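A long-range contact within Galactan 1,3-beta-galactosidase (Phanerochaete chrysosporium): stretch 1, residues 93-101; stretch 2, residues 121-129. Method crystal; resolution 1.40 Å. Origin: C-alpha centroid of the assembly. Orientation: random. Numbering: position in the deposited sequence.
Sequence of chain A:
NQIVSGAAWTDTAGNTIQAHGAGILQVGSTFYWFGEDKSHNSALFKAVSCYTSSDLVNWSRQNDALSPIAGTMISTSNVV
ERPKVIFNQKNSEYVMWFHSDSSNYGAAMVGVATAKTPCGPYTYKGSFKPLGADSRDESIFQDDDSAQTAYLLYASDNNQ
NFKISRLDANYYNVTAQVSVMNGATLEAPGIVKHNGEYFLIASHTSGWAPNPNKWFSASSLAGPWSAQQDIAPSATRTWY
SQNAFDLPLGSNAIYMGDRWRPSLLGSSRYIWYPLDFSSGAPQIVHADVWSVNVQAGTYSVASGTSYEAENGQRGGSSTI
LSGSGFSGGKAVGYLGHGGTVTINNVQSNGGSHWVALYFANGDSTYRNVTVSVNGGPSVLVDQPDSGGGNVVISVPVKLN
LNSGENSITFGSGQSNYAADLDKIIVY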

# COMPACT_ATOMS: atom_id res chain seq x y z
N GLU A 93 -13.21 -24.84 5.23
CA GLU A 93 -13.44 -23.69 6.09
C GLU A 93 -12.46 -22.58 5.74
O GLU A 93 -11.27 -22.85 5.51
CB GLU A 93 -13.22 -24.10 7.54
CG GLU A 93 -13.60 -23.05 8.55
CD GLU A 93 -13.56 -23.58 9.97
OE1 GLU A 93 -12.46 -23.98 10.42
OE2 GLU A 93 -14.63 -23.61 10.62
N TYR A 94 -12.96 -21.35 5.70
CA TYR A 94 -12.11 -20.17 5.57
C TYR A 94 -11.68 -19.72 6.96
O TYR A 94 -12.51 -19.64 7.88
CB TYR A 94 -12.86 -19.05 4.85
CG TYR A 94 -13.20 -19.45 3.43
CD1 TYR A 94 -12.32 -19.21 2.39
CD2 TYR A 94 -14.39 -20.11 3.15
CE1 TYR A 94 -12.62 -19.61 1.10
CE2 TYR A 94 -14.69 -20.50 1.89
CZ TYR A 94 -13.81 -20.25 0.86
OH TYR A 94 -14.14 -20.65 -0.41
N VAL A 95 -10.39 -19.45 7.12
CA VAL A 95 -9.83 -19.09 8.41
C VAL A 95 -9.16 -17.74 8.28
O VAL A 95 -8.24 -17.58 7.45
CB VAL A 95 -8.86 -20.16 8.94
CG1 VAL A 95 -8.46 -19.82 10.35
CG2 VAL A 95 -9.51 -21.56 8.87
N MET A 96 -9.62 -16.78 9.07
CA MET A 96 -9.07 -15.44 9.13
C MET A 96 -8.17 -15.31 10.35
O MET A 96 -8.57 -15.68 11.45
CB MET A 96 -10.19 -14.40 9.21
CG MET A 96 -9.69 -12.96 9.29
SD MET A 96 -11.05 -11.81 9.63
CE MET A 96 -12.06 -11.99 8.16
N TRP A 97 -6.96 -14.77 10.15
CA TRP A 97 -6.10 -14.36 11.24
C TRP A 97 -5.91 -12.85 11.19
O TRP A 97 -6.00 -12.23 10.12
CB TRP A 97 -4.71 -15.03 11.16
CG TRP A 97 -4.73 -16.49 11.50
CD1 TRP A 97 -5.46 -17.46 10.90
CD2 TRP A 97 -3.96 -17.14 12.53
NE1 TRP A 97 -5.22 -18.68 11.50
CE2 TRP A 97 -4.29 -18.51 12.49
CE3 TRP A 97 -3.04 -16.69 13.49
CZ2 TRP A 97 -3.74 -19.44 13.38
CZ3 TRP A 97 -2.49 -17.62 14.37
CH2 TRP A 97 -2.83 -18.97 14.31
N PHE A 98 -5.67 -12.25 12.35
CA PHE A 98 -5.43 -10.81 12.40
C PHE A 98 -4.61 -10.48 13.63
O PHE A 98 -4.54 -11.26 14.58
CB PHE A 98 -6.74 -10.01 12.35
CG PHE A 98 -7.76 -10.41 13.40
CD1 PHE A 98 -8.70 -11.39 13.13
CD2 PHE A 98 -7.78 -9.77 14.63
CE1 PHE A 98 -9.67 -11.73 14.07
CE2 PHE A 98 -8.75 -10.12 15.59
CZ PHE A 98 -9.68 -11.10 15.31
N HIS A 99 -4.00 -9.30 13.61
CA HIS A 99 -3.34 -8.75 14.78
C HIS A 99 -4.43 -8.21 15.71
O HIS A 99 -5.22 -7.35 15.30
CB HIS A 99 -2.38 -7.64 14.35
CG HIS A 99 -1.77 -6.86 15.48
ND1 HIS A 99 -1.08 -5.69 15.25
CD2 HIS A 99 -1.71 -7.08 16.81
CE1 HIS A 99 -0.64 -5.21 16.40
NE2 HIS A 99 -1.01 -6.03 17.36
N SER A 100 -4.49 -8.76 16.92
CA SER A 100 -5.49 -8.39 17.91
C SER A 100 -4.77 -7.65 19.04
O SER A 100 -3.78 -8.16 19.58
CB SER A 100 -6.17 -9.66 18.42
OG SER A 100 -7.04 -9.40 19.50
N ASP A 101 -5.22 -6.44 19.36
CA ASP A 101 -4.48 -5.68 20.36
C ASP A 101 -5.39 -4.73 21.11
O ASP A 101 -6.57 -4.53 20.76
CB ASP A 101 -3.29 -4.94 19.73
CG ASP A 101 -2.01 -5.10 20.54
OD1 ASP A 101 -2.07 -4.95 21.78
OD2 ASP A 101 -0.95 -5.41 19.94
N PRO A 121 -20.37 -13.61 6.96
CA PRO A 121 -19.53 -13.10 8.05
C PRO A 121 -18.85 -14.18 8.88
O PRO A 121 -19.36 -15.30 8.99
CB PRO A 121 -20.51 -12.32 8.92
CG PRO A 121 -21.63 -11.96 8.00
CD PRO A 121 -21.77 -13.14 7.09
N TYR A 122 -17.70 -13.83 9.44
CA TYR A 122 -16.87 -14.76 10.19
C TYR A 122 -17.27 -14.77 11.66
O TYR A 122 -17.84 -13.81 12.18
CB TYR A 122 -15.38 -14.38 10.05
CG TYR A 122 -14.80 -14.74 8.71
CD1 TYR A 122 -15.24 -14.10 7.55
CD2 TYR A 122 -13.80 -15.72 8.59
CE1 TYR A 122 -14.72 -14.43 6.31
CE2 TYR A 122 -13.27 -16.05 7.36
CZ TYR A 122 -13.73 -15.40 6.22
OH TYR A 122 -13.24 -15.71 4.98
N THR A 123 -16.93 -15.87 12.34
CA THR A 123 -17.21 -16.05 13.76
C THR A 123 -15.89 -16.06 14.52
O THR A 123 -15.03 -16.92 14.28
CB THR A 123 -17.98 -17.35 14.00
OG1 THR A 123 -17.28 -18.45 13.40
CG2 THR A 123 -19.38 -17.27 13.40
N TYR A 124 -15.73 -15.08 15.41
CA TYR A 124 -14.49 -14.91 16.16
C TYR A 124 -14.34 -16.04 17.17
O TYR A 124 -15.30 -16.38 17.89
CB TYR A 124 -14.57 -13.56 16.87
CG TYR A 124 -13.50 -13.22 17.88
CD1 TYR A 124 -12.16 -13.15 17.53
CD2 TYR A 124 -13.86 -12.88 19.18
CE1 TYR A 124 -11.20 -12.80 18.46
CE2 TYR A 124 -12.91 -12.53 20.11
CZ TYR A 124 -11.58 -12.48 19.74
OH TYR A 124 -10.66 -12.12 20.70
N LYS A 125 -13.14 -16.60 17.25
CA LYS A 125 -12.83 -17.73 18.12
C LYS A 125 -12.00 -17.33 19.32
O LYS A 125 -11.76 -18.18 20.19
CB LYS A 125 -12.08 -18.81 17.34
CG LYS A 125 -12.83 -19.39 16.15
CD LYS A 125 -14.13 -20.06 16.58
CE LYS A 125 -14.30 -21.42 15.91
NZ LYS A 125 -13.09 -22.29 16.07
N GLY A 126 -11.55 -16.09 19.40
CA GLY A 126 -10.68 -15.68 20.48
C GLY A 126 -9.31 -15.21 20.05
O GLY A 126 -8.86 -15.45 18.91
N SER A 127 -8.63 -14.52 20.96
CA SER A 127 -7.28 -14.02 20.72
C SER A 127 -6.29 -14.67 21.68
O SER A 127 -6.65 -15.06 22.80
CB SER A 127 -7.24 -12.50 20.87
OG SER A 127 -8.14 -11.89 19.96
N PHE A 128 -5.03 -14.77 21.24
CA PHE A 128 -4.01 -15.42 22.05
C PHE A 128 -2.62 -14.99 21.60
O PHE A 128 -2.44 -14.39 20.53
CB PHE A 128 -4.16 -16.94 22.01
CG PHE A 128 -4.05 -17.53 20.63
CD1 PHE A 128 -5.16 -17.63 19.80
CD2 PHE A 128 -2.84 -17.98 20.15
CE1 PHE A 128 -5.05 -18.17 18.53
CE2 PHE A 128 -2.73 -18.52 18.88
CZ PHE A 128 -3.84 -18.61 18.08
N LYS A 129 -1.62 -15.27 22.46
CA LYS A 129 -0.21 -15.07 22.12
C LYS A 129 0.34 -16.36 21.53
O LYS A 129 0.32 -17.40 22.22
CB LYS A 129 0.59 -14.71 23.35
CG LYS A 129 0.39 -13.28 23.85
CD LYS A 129 1.42 -12.96 24.92
CE LYS A 129 1.40 -11.49 25.32
NZ LYS A 129 1.89 -10.62 24.23

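The strands cross at 68°, their axes 7.9 Å apart at closest approach, and no backbone hydrogen bond joins them; side chains make the contact. Tyr-122 has the largest area covered. With chi1 near -75° (m), its ring lies against Tyr-94 to Met-96, and Met-96, extended at chi1 and chi2 (both t), turns at chi3 (m) to set its methyl over one ring face. Met-96 CE lies 3.9 Å from Tyr-122 CD1 and only 10° off the ring normal, a CH-pi contact; a flexible, unbranched methionine suits a flat aromatic surface well. At the far end of the ring, Tyr-122 OH comes within 3.4 Å of Tyr-94 CB, while the hydroxyl finds its hydrogen bonding elsewhere in the structure.

Farther along, Phe-98 (chi1 p) and Tyr-124 (chi1 t) both leave their strands sideways, yet their rings are long enough to meet, Phe-98 CZ lying 3.9 Å from Tyr-124 CE1. Trp-97 (chi1 m) and Phe-128 (chi1 p) start out pointing away, and again length compensates: Trp-97 CH2 approaches Phe-128 CZ at 3.9 Å, near the plane of the phenyl ring.

Where the backbones draw closest, small residues suffice. Ser-100 (chi1 t) and Ser-127 (chi1 m) both point toward the other stretch; Ser-100 OG and Ser-127 OG sit 2.8 Å apart, close enough to hydrogen-bond, and within stretch 2 Tyr-124 OH also hydrogen-bonds Ser-127 OG at 2.6 Å.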